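Local coordinates for protein N-glycosylase/DNA lyase (Methanocaldococcus jannaschii, PDB 3FHF) that belongs to the helix-hairpin-helix superfamily of DNA glycosylases and is an all-helical, single-chain member of its 8-oxoguanine DNA glycosylase family, at residues E79-E82 with E83-N87; K107-K110 with D111-E114; E124-V127 with R128-G132; D24-D27 with K28-E32. All blocks are in the same frame, centred on the assembly; numbering follows the deposited sequence.

Contact 1: residues E79-E82 with E83-N87; sequences EELE and EKLKN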
loop_
_atom_site.group_PDB
_atom_site.type_symbol
_atom_site.label_atom_id
_atom_site.label_comp_id
_atom_site.label_asym_id
_atom_site.label_seq_id
_atom_site.Cartn_x
_atom_site.Cartn_y
_atom_site.Cartn_z
ATOM N N GLU A 79 -4.781 15.163 -21.459
ATOM C CA GLU A 79 -5.499 14.439 -22.500
ATOM C C GLU A 79 -4.863 13.124 -22.941
ATOM O O GLU A 79 -5.557 12.122 -23.098
ATOM C CB GLU A 79 -5.699 15.340 -23.727
ATOM C CG GLU A 79 -4.426 16.005 -24.239
ATOM C CD GLU A 79 -4.137 17.333 -23.557
ATOM O OE1 GLU A 79 -4.112 17.380 -22.309
ATOM O OE2 GLU A 79 -3.929 18.336 -24.274
ATOM N N GLU A 80 -3.551 13.125 -23.151
ATOM C CA GLU A 80 -2.874 11.908 -23.586
ATOM C C GLU A 80 -2.818 10.831 -22.511
ATOM O O GLU A 80 -2.855 9.638 -22.819
ATOM C CB GLU A 80 -1.459 12.227 -24.070
ATOM C CG GLU A 80 -1.424 13.064 -25.335
ATOM C CD GLU A 80 -0.166 12.839 -26.146
ATOM O OE1 GLU A 80 0.941 13.072 -25.618
ATOM O OE2 GLU A 80 -0.289 12.427 -27.318
ATOM N N LEU A 81 -2.729 11.249 -21.253
ATOM C CA LEU A 81 -2.674 10.300 -20.146
ATOM C C LEU A 81 -4.048 9.682 -19.924
ATOM O O LEU A 81 -4.176 8.477 -19.697
ATOM C CB LEU A 81 -2.217 11.002 -18.864
ATOM C CG LEU A 81 -2.080 10.111 -17.625
ATOM C CD1 LEU A 81 -1.125 8.953 -17.914
ATOM C CD2 LEU A 81 -1.566 10.947 -16.461
ATOM N N GLU A 82 -5.074 10.521 -19.995
ATOM C CA GLU A 82 -6.443 10.079 -19.804
ATOM C C GLU A 82 -6.783 9.027 -20.855
ATOM O O GLU A 82 -7.530 8.083 -20.593
ATOM C CB GLU A 82 -7.386 11.277 -19.933
ATOM C CG GLU A 82 -8.812 11.009 -19.499
ATOM C CD GLU A 82 -9.692 12.237 -19.622
ATOM O OE1 GLU A 82 -9.909 12.701 -20.760
ATOM O OE2 GLU A 82 -10.166 12.744 -18.581
ATOM N N GLU A 83 -6.211 9.198 -22.043
ATOM C CA GLU A 83 -6.441 8.292 -23.161
ATOM C C GLU A 83 -5.789 6.930 -22.946
ATOM O O GLU A 83 -6.403 5.895 -23.197
ATOM C CB GLU A 83 -5.909 8.916 -24.455
ATOM C CG GLU A 83 -6.278 8.143 -25.705
ATOM C CD GLU A 83 -7.769 8.154 -25.963
ATOM O OE1 GLU A 83 -8.312 9.246 -26.228
ATOM O OE2 GLU A 83 -8.397 7.077 -25.897
ATOM N N LYS A 84 -4.545 6.924 -22.484
ATOM C CA LYS A 84 -3.856 5.662 -22.256
ATOM C C LYS A 84 -4.505 4.874 -21.128
ATOM O O LYS A 84 -4.632 3.655 -21.212
ATOM C CB LYS A 84 -2.380 5.903 -21.949
ATOM C CG LYS A 84 -1.612 6.434 -23.142
ATOM C CD LYS A 84 -0.124 6.485 -22.881
ATOM C CE LYS A 84 0.624 6.971 -24.112
ATOM N NZ LYS A 84 2.096 6.953 -23.901
ATOM N N LEU A 85 -4.935 5.572 -20.082
ATOM C CA LEU A 85 -5.564 4.909 -18.949
ATOM C C LEU A 85 -6.890 4.269 -19.357
ATOM O O LEU A 85 -7.213 3.161 -18.926
ATOM C CB LEU A 85 -5.779 5.904 -17.802
ATOM C CG LEU A 85 -4.499 6.459 -17.157
ATOM C CD1 LEU A 85 -4.859 7.433 -16.046
ATOM C CD2 LEU A 85 -3.655 5.316 -16.610
ATOM N N LYS A 86 -7.652 4.964 -20.192
ATOM C CA LYS A 86 -8.932 4.437 -20.648
ATOM C C LYS A 86 -8.705 3.181 -21.480
ATOM O O LYS A 86 -9.378 2.171 -21.291
ATOM C CB LYS A 86 -9.675 5.474 -21.491
ATOM C CG LYS A 86 -11.028 4.990 -21.992
ATOM C CD LYS A 86 -11.684 6.001 -22.913
ATOM C CE LYS A 86 -13.017 5.481 -23.431
ATOM N NZ LYS A 86 -13.643 6.421 -24.402
ATOM N N ASN A 87 -7.746 3.252 -22.397
ATOM C CA ASN A 87 -7.430 2.130 -23.273
ATOM C C ASN A 87 -6.722 0.982 -22.561
ATOM O O ASN A 87 -6.741 -0.157 -23.036
ATOM C CB ASN A 87 -6.576 2.605 -24.455
ATOM C CG ASN A 87 -7.357 3.480 -25.424
ATOM O OD1 ASN A 87 -8.428 3.096 -25.895
ATOM N ND2 ASN A 87 -6.821 4.658 -25.730
#
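Leu85 lies one helical turn beyond Leu81, and its side chain can be followed atom by atom over that preceding turn. Leu85 CB sits 3.6 Å from Leu81 O. Leu85 CG comes closer still, 3.3 Å from Leu81 O, because the first torsion (chi1 -66°) sets it beside its own backbone N and so back over the earlier carbonyl. At the tip, Leu85 CD1 reaches Leu81 CG at 4.2 Å, a methyl against a branch point, the two leucine chains set askew to each other. Under this apolar pair runs the backbone bond from Leu85 N to Leu81 O, 3.0 Å long and nearly straight at the hydrogen (164°). All this belongs to the amphipathic helix 78-87 of the glycosylase fold. Its buried stripe, Leu81 and Leu85, faces helix 59-69, where Leu81 meets Ile69 and Leu85 meets both Ile65 and Ile69; Tyr93 of helix 93-103 also touches Leu85. The exposed faces carry mostly charged side chains. Lys84 lays its CG 3.5 Å from Glu80 O and then runs out fully extended, leaving Lys84 NZ 6.5 Å from Glu80 OE1, opposite charges not in contact. Glu83 instead bends at chi2 (66°), and its OE2 accepts a weak hydrogen bond from Asn87 ND2 in the last turn. Glu82 packs on Tyr93 and Arg94, while its OE2 forms a long, weak ion pair with Arg78.

Contact 2: residues K107-K110 with D111-E114; sequences KNIK and DIVE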
loop_
_atom_site.group_PDB
_atom_site.type_symbol
_atom_site.label_atom_id
_atom_site.label_comp_id
_atom_site.label_asym_id
_atom_site.label_seq_id
_atom_site.Cartn_x
_atom_site.Cartn_y
_atom_site.Cartn_z
ATOM N N LYS A 107 6.586 16.386 -7.891
ATOM C CA LYS A 107 7.355 15.355 -8.586
ATOM C C LYS A 107 8.654 14.933 -7.900
ATOM O O LYS A 107 9.111 13.804 -8.083
ATOM C CB LYS A 107 7.637 15.763 -10.042
ATOM C CG LYS A 107 8.576 16.938 -10.240
ATOM C CD LYS A 107 8.882 17.114 -11.728
ATOM C CE LYS A 107 9.809 18.290 -11.990
ATOM N NZ LYS A 107 9.167 19.578 -11.628
ATOM N N ASN A 108 9.256 15.825 -7.123
ATOM C CA ASN A 108 10.477 15.474 -6.407
ATOM C C ASN A 108 10.012 14.912 -5.062
ATOM O O ASN A 108 10.462 15.326 -4.000
ATOM C CB ASN A 108 11.355 16.710 -6.221
ATOM C CG ASN A 108 10.676 17.800 -5.414
ATOM O OD1 ASN A 108 9.485 18.075 -5.595
ATOM N ND2 ASN A 108 11.439 18.444 -4.532
ATOM N N ILE A 109 9.099 13.947 -5.148
ATOM C CA ILE A 109 8.488 13.324 -3.983
ATOM C C ILE A 109 9.457 12.624 -3.026
ATOM O O ILE A 109 9.194 12.541 -1.829
ATOM C CB ILE A 109 7.347 12.352 -4.445
ATOM C CG1 ILE A 109 6.418 12.044 -3.272
ATOM C CG2 ILE A 109 7.933 11.066 -5.044
ATOM C CD1 ILE A 109 5.741 13.285 -2.685
ATOM N N LYS A 110 10.584 12.126 -3.529
ATOM C CA LYS A 110 11.540 11.471 -2.640
ATOM C C LYS A 110 12.173 12.492 -1.691
ATOM O O LYS A 110 12.229 12.278 -0.483
ATOM C CB LYS A 110 12.635 10.754 -3.445
ATOM C CG LYS A 110 13.679 10.071 -2.565
ATOM C CD LYS A 110 14.725 9.332 -3.383
ATOM C CE LYS A 110 15.787 8.715 -2.472
ATOM N NZ LYS A 110 16.814 7.946 -3.234
ATOM N N ASP A 111 12.646 13.612 -2.233
ATOM C CA ASP A 111 13.259 14.640 -1.397
ATOM C C ASP A 111 12.269 15.185 -0.369
ATOM O O ASP A 111 12.640 15.463 0.764
ATOM C CB ASP A 111 13.784 15.791 -2.257
ATOM C CG ASP A 111 14.784 15.329 -3.288
ATOM O OD1 ASP A 111 15.618 14.459 -2.960
ATOM O OD2 ASP A 111 14.740 15.840 -4.423
ATOM N N ILE A 112 11.013 15.342 -0.773
ATOM C CA ILE A 112 9.985 15.842 0.131
ATOM C C ILE A 112 9.733 14.837 1.253
ATOM O O ILE A 112 9.768 15.185 2.434
ATOM C CB ILE A 112 8.643 16.071 -0.602
ATOM C CG1 ILE A 112 8.782 17.199 -1.625
ATOM C CG2 ILE A 112 7.547 16.395 0.414
ATOM C CD1 ILE A 112 7.594 17.319 -2.581
ATOM N N VAL A 113 9.466 13.590 0.878
ATOM C CA VAL A 113 9.193 12.544 1.865
ATOM C C VAL A 113 10.340 12.328 2.858
ATOM O O VAL A 113 10.108 12.181 4.057
ATOM C CB VAL A 113 8.849 11.194 1.160
ATOM C CG1 VAL A 113 8.878 10.036 2.157
ATOM C CG2 VAL A 113 7.463 11.285 0.530
ATOM N N GLU A 114 11.576 12.315 2.368
ATOM C CA GLU A 114 12.713 12.097 3.257
ATOM C C GLU A 114 13.035 13.294 4.150
ATOM O O GLU A 114 13.767 13.159 5.131
ATOM C CB GLU A 114 13.952 11.698 2.452
ATOM C CG GLU A 114 13.756 10.452 1.608
ATOM C CD GLU A 114 15.069 9.853 1.133
ATOM O OE1 GLU A 114 15.923 10.602 0.603
ATOM O OE2 GLU A 114 15.240 8.624 1.287
#
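Lys110 O receives the backbone N of Glu114 at 2.9 Å, nearly in line with the carbonyl, and the same oxygen lies under the glutamate side chain, with Glu114 CG at 3.2 Å. From there Glu114 rises extended, and its carboxylate meets the aliphatic part of Lys110: Glu114 OE1 is 3.6 Å from Lys110 CE. The two long chains pass each other at a slant, yet their charges do not join, NZ of Lys110 staying 4.8 Å from Glu114 OE1. Each polar end has a partner in the preceding part of the fold. Lys110 NZ donates to the carbonyls of Lys37 and Lys39, whereas Glu114 OE2 makes a salt bridge with Lys37. On the buried side of helix 109-115, Val113 CG2 rests 3.2 Å from Ile109 O and 4.0 Å from Ile109 CG1, and both residues pack on Trp44 and Phe141. At the start of the helix Asn108, the centre of an inverse gamma turn, occupies the N-cap position without making a side-chain capping bond. Its chi1 of 61° turns the amide across Ile112 at about a right angle, bringing Asn108 OD1 3.6 Å from Ile112 CD1. Asp111 OD2 is held by Asn41. Lys110 and Glu114 therefore touch through a methylene and a carboxylate rather than as an ion pair, and their polar ends join the short helix to Lys37 and Lys39.

Contact 3: residues E124-V127 with R128-G132; sequences EFLV and RNIKG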
loop_
_atom_site.group_PDB
_atom_site.type_symbol
_atom_site.label_atom_id
_atom_site.label_comp_id
_atom_site.label_asym_id
_atom_site.label_seq_id
_atom_site.Cartn_x
_atom_site.Cartn_y
_atom_site.Cartn_z
ATOM N N GLU A 124 1.026 12.120 6.737
ATOM C CA GLU A 124 0.105 13.235 6.958
ATOM C C GLU A 124 0.181 14.214 5.789
ATOM O O GLU A 124 -0.837 14.732 5.326
ATOM C CB GLU A 124 0.453 13.981 8.256
ATOM C CG GLU A 124 0.187 13.216 9.555
ATOM C CD GLU A 124 0.643 13.992 10.789
ATOM O OE1 GLU A 124 0.504 15.230 10.792
ATOM O OE2 GLU A 124 1.132 13.368 11.759
ATOM N N PHE A 125 1.395 14.487 5.319
ATOM C CA PHE A 125 1.560 15.403 4.199
ATOM C C PHE A 125 0.950 14.837 2.919
ATOM O O PHE A 125 0.288 15.557 2.160
ATOM C CB PHE A 125 3.039 15.711 3.959
ATOM C CG PHE A 125 3.340 16.109 2.548
ATOM C CD1 PHE A 125 3.854 15.182 1.644
ATOM C CD2 PHE A 125 3.037 17.392 2.097
ATOM C CE1 PHE A 125 4.061 15.522 0.307
ATOM C CE2 PHE A 125 3.238 17.743 0.765
ATOM C CZ PHE A 125 3.751 16.805 -0.136
ATOM N N LEU A 126 1.182 13.552 2.674
ATOM C CA LEU A 126 0.661 12.908 1.472
ATOM C C LEU A 126 -0.861 12.974 1.429
ATOM O O LEU A 126 -1.455 13.342 0.409
ATOM C CB LEU A 126 1.132 11.447 1.404
ATOM C CG LEU A 126 2.643 11.249 1.211
ATOM C CD1 LEU A 126 3.003 9.780 1.441
ATOM C CD2 LEU A 126 3.045 11.693 -0.196
ATOM N N VAL A 127 -1.497 12.623 2.539
ATOM C CA VAL A 127 -2.954 12.643 2.594
ATOM C C VAL A 127 -3.533 14.047 2.400
ATOM O O VAL A 127 -4.384 14.263 1.539
ATOM C CB VAL A 127 -3.466 12.079 3.937
ATOM C CG1 VAL A 127 -4.991 12.106 3.966
ATOM C CG2 VAL A 127 -2.954 10.653 4.129
ATOM N N ARG A 128 -3.047 15.004 3.186
ATOM C CA ARG A 128 -3.540 16.381 3.134
ATOM C C ARG A 128 -3.305 17.178 1.845
ATOM O O ARG A 128 -4.141 17.996 1.458
ATOM C CB ARG A 128 -2.952 17.170 4.306
ATOM C CG ARG A 128 -3.394 16.687 5.675
ATOM C CD ARG A 128 -4.843 17.046 5.928
ATOM N NE ARG A 128 -5.033 18.493 6.013
ATOM C CZ ARG A 128 -6.223 19.088 5.998
ATOM N NH1 ARG A 128 -7.328 18.356 5.895
ATOM N NH2 ARG A 128 -6.311 20.410 6.098
ATOM N N ASN A 129 -2.181 16.945 1.174
ATOM C CA ASN A 129 -1.861 17.715 -0.027
ATOM C C ASN A 129 -2.116 17.082 -1.380
ATOM O O ASN A 129 -2.334 17.791 -2.361
ATOM C CB ASN A 129 -0.399 18.163 0.039
ATOM C CG ASN A 129 -0.168 19.230 1.103
ATOM O OD1 ASN A 129 -0.246 20.429 0.826
ATOM N ND2 ASN A 129 0.093 18.795 2.330
ATOM N N ILE A 130 -2.087 15.758 -1.451
ATOM C CA ILE A 130 -2.289 15.097 -2.732
ATOM C C ILE A 130 -3.675 14.494 -2.921
ATOM O O ILE A 130 -4.043 13.540 -2.246
ATOM C CB ILE A 130 -1.227 14.000 -2.943
ATOM C CG1 ILE A 130 0.165 14.583 -2.688
ATOM C CG2 ILE A 130 -1.310 13.454 -4.362
ATOM C CD1 ILE A 130 1.292 13.590 -2.866
ATOM N N LYS A 131 -4.442 15.067 -3.844
ATOM C CA LYS A 131 -5.783 14.572 -4.144
ATOM C C LYS A 131 -5.671 13.177 -4.744
ATOM O O LYS A 131 -4.811 12.924 -5.590
ATOM C CB LYS A 131 -6.489 15.507 -5.135
ATOM C CG LYS A 131 -7.052 16.780 -4.507
ATOM C CD LYS A 131 -6.748 18.010 -5.363
ATOM C CE LYS A 131 -5.290 18.430 -5.196
ATOM N NZ LYS A 131 -4.860 19.529 -6.104
ATOM N N GLY A 132 -6.538 12.272 -4.308
ATOM C CA GLY A 132 -6.487 10.916 -4.818
ATOM C C GLY A 132 -5.687 10.025 -3.884
ATOM O O GLY A 132 -5.571 8.815 -4.111
#
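The C-terminal end of helix 119-129 is the setting here, where the chain leaves helical geometry at Ile130. The polar focus is Phe125 O, which accepts two hydrogen bonds from Asn129: one from the backbone N at 3.0 Å, the usual helical bond, and one from the side-chain ND2 at 3.2 Å. The second is nearly straight (161° at the hydrogen) and lies in both the carbonyl plane and the amide plane, so it uses a lone pair of the oxygen. A chi1 of -70° swings the asparagine amide back toward the previous turn, which brings it to the Phe125 ring as well. Asn129 ND2 is 3.3 Å from Phe125 CD2, approaching obliquely, and the ring and amide planes differ by 30°. The ND2 bond, with the phenylalanine ring packed against the amide, probably limits the rotation of the side chain at the end of the helix. One residue on, Ile130 N still bonds to Leu126 O at 3.1 Å, the last turn being completed although Ile130 itself has left the helix. Its side chain runs beside that of Leu126, both pointing the same way, with Ile130 CD1 3.7 Å from Leu126 CD2. On the outer surface Arg128 CG rests 3.2 Å from Glu124 O before the chain bends at chi2 and chi3. Around this helix end, Leu126 packs into helix 135-144 against Ala138, Phe141 and Leu142; the Phe125 ring meets Phe106 edge-to-face; and Ile130 reaches Ala103 of helix 93-103.

Contact 4: residues D24-D27 with K28-E32; sequences DIID and KRIQE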
loop_
_atom_site.group_PDB
_atom_site.type_symbol
_atom_site.label_atom_id
_atom_site.label_comp_id
_atom_site.label_asym_id
_atom_site.label_seq_id
_atom_site.Cartn_x
_atom_site.Cartn_y
_atom_site.Cartn_z
ATOM N N ASP A 24 11.511 -16.444 2.289
ATOM C CA ASP A 24 12.526 -15.895 1.397
ATOM C C ASP A 24 11.916 -15.100 0.251
ATOM O O ASP A 24 12.483 -14.108 -0.205
ATOM C CB ASP A 24 13.393 -17.012 0.820
ATOM C CG ASP A 24 14.370 -17.576 1.830
ATOM O OD1 ASP A 24 14.683 -16.884 2.821
ATOM O OD2 ASP A 24 14.842 -18.714 1.618
ATOM N N ILE A 25 10.760 -15.546 -0.220
ATOM C CA ILE A 25 10.079 -14.874 -1.315
ATOM C C ILE A 25 9.553 -13.519 -0.854
ATOM O O ILE A 25 9.692 -12.522 -1.556
ATOM C CB ILE A 25 8.915 -15.750 -1.855
ATOM C CG1 ILE A 25 9.496 -17.024 -2.484
ATOM C CG2 ILE A 25 8.084 -14.966 -2.870
ATOM C CD1 ILE A 25 8.464 -18.044 -2.947
ATOM N N ILE A 26 8.949 -13.484 0.326
ATOM C CA ILE A 26 8.427 -12.239 0.861
ATOM C C ILE A 26 9.575 -11.294 1.234
ATOM O O ILE A 26 9.513 -10.091 0.962
ATOM C CB ILE A 26 7.529 -12.511 2.084
ATOM C CG1 ILE A 26 6.202 -13.130 1.605
ATOM C CG2 ILE A 26 7.292 -11.220 2.869
ATOM C CD1 ILE A 26 5.271 -13.542 2.732
ATOM N N ASP A 27 10.627 -11.838 1.844
ATOM C CA ASP A 27 11.776 -11.019 2.224
ATOM C C ASP A 27 12.393 -10.343 1.007
ATOM O O ASP A 27 12.826 -9.197 1.094
ATOM C CB ASP A 27 12.847 -11.854 2.944
ATOM C CG ASP A 27 12.473 -12.174 4.387
ATOM O OD1 ASP A 27 11.484 -11.605 4.901
ATOM O OD2 ASP A 27 13.181 -12.987 5.021
ATOM N N LYS A 28 12.444 -11.048 -0.122
ATOM C CA LYS A 28 13.005 -10.486 -1.348
ATOM C C LYS A 28 12.172 -9.294 -1.819
ATOM O O LYS A 28 12.711 -8.282 -2.262
ATOM C CB LYS A 28 13.041 -11.535 -2.457
ATOM C CG LYS A 28 13.597 -11.027 -3.792
ATOM C CD LYS A 28 15.034 -10.542 -3.646
ATOM C CE LYS A 28 15.694 -10.293 -5.002
ATOM N NZ LYS A 28 15.020 -9.254 -5.835
ATOM N N ARG A 29 10.853 -9.428 -1.751
ATOM C CA ARG A 29 9.966 -8.344 -2.158
ATOM C C ARG A 29 10.202 -7.141 -1.242
ATOM O O ARG A 29 10.240 -5.991 -1.694
ATOM C CB ARG A 29 8.497 -8.790 -2.068
ATOM C CG ARG A 29 7.498 -7.761 -2.598
ATOM C CD ARG A 29 7.536 -7.633 -4.125
ATOM N NE ARG A 29 7.039 -8.843 -4.781
ATOM C CZ ARG A 29 7.812 -9.852 -5.173
ATOM N NH1 ARG A 29 9.126 -9.798 -4.990
ATOM N NH2 ARG A 29 7.272 -10.931 -5.726
ATOM N N ILE A 30 10.355 -7.409 0.051
ATOM C CA ILE A 30 10.599 -6.348 1.026
ATOM C C ILE A 30 11.913 -5.638 0.674
ATOM O O ILE A 30 12.002 -4.409 0.705
ATOM C CB ILE A 30 10.685 -6.920 2.465
ATOM C CG1 ILE A 30 9.289 -7.372 2.936
ATOM C CG2 ILE A 30 11.244 -5.872 3.426
ATOM C CD1 ILE A 30 8.262 -6.257 3.028
ATOM N N GLN A 31 12.933 -6.418 0.334
ATOM C CA GLN A 31 14.212 -5.833 -0.031
ATOM C C GLN A 31 14.071 -4.952 -1.264
ATOM O O GLN A 31 14.720 -3.916 -1.367
ATOM C CB GLN A 31 15.262 -6.927 -0.268
ATOM C CG GLN A 31 15.766 -7.530 1.027
ATOM C CD GLN A 31 16.040 -6.469 2.089
ATOM O OE1 GLN A 31 15.246 -6.273 3.011
ATOM N NE2 GLN A 31 17.161 -5.772 1.954
ATOM N N GLU A 32 13.222 -5.357 -2.198
ATOM C CA GLU A 32 13.009 -4.554 -3.395
ATOM C C GLU A 32 12.412 -3.192 -3.010
ATOM O O GLU A 32 12.757 -2.172 -3.607
ATOM C CB GLU A 32 12.107 -5.305 -4.382
ATOM C CG GLU A 32 12.681 -6.679 -4.743
ATOM C CD GLU A 32 11.833 -7.473 -5.726
ATOM O OE1 GLU A 32 10.619 -7.214 -5.828
ATOM O OE2 GLU A 32 12.391 -8.377 -6.391
HETATM O O HOH W 1 13.612 -8.339 3.601
#
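Ile26 and Ile30 form the close-packed side of this stretch of helix 22-34. Ile30 CG1 stands 3.4 Å from Ile26 O and 4.3 Å from Ile26 CG2, over the backbone bond from Ile30 N to Ile26 O, which is 3.0 Å long and in the carbonyl plane. A chi1 of -71° points CG1 of Ile30 away from its own carbonyl carbon and back along the helix to that earlier turn. Both isoleucines are buried against the C-terminal part of the chain: Ile26 meets Tyr203 and Val212, and Ile30 meets Glu199 and Leu202, so the helix packs on helix 197-209. The other side is looser and more polar. Gln31 bends at chi2, its CG lying 3.4 Å from Asp27 O, and a water lies within hydrogen-bonding distance of both residues, 2.8 Å from Asp27 O and 2.7 Å from Gln31 OE1. Asp27 O also accepts the backbone N of Gln31, while the carboxylate of Asp27 pairs with Lys23 one turn earlier. Farther round, Lys28 curls at chi2 and chi4 to set its NZ 2.8 Å from Glu32 OE2, on the anti lone pair of that oxygen. The other carboxylate oxygen, Glu32 OE1, receives a weak bond from Arg29 NH1, whose guanidinium also donates through NH2 to Val212 O. Glu32 is therefore shared by two cations in a small salt-bridge network, which probably favours its ionised form, while Arg29 carries the network on to the backbone at the C-terminal end of the chain.

Followed from the N terminus, the four contacts come in series, and none nests within or crosses another. Each is a local contact along a helix or at one of its ends (contact 2 at a start, contact 3 at a C-terminal end), so none closes a long loop. Contact 4 comes first and joins an early helix to the chain's C-terminal part; its centre is about 33 Å from that of contact 1, which packs helix 78-87 on helices 59-69 and 93-103. Contacts 2 and 3 sit on consecutive helices, 109-115 and 119-129, and are the pair that touch: Ile112 CG2 meets Phe125 CE1 at 3.6 Å, and Ile109 packs on Leu126. Contacts 3 and 4 lie on opposite sides of the chain's centre.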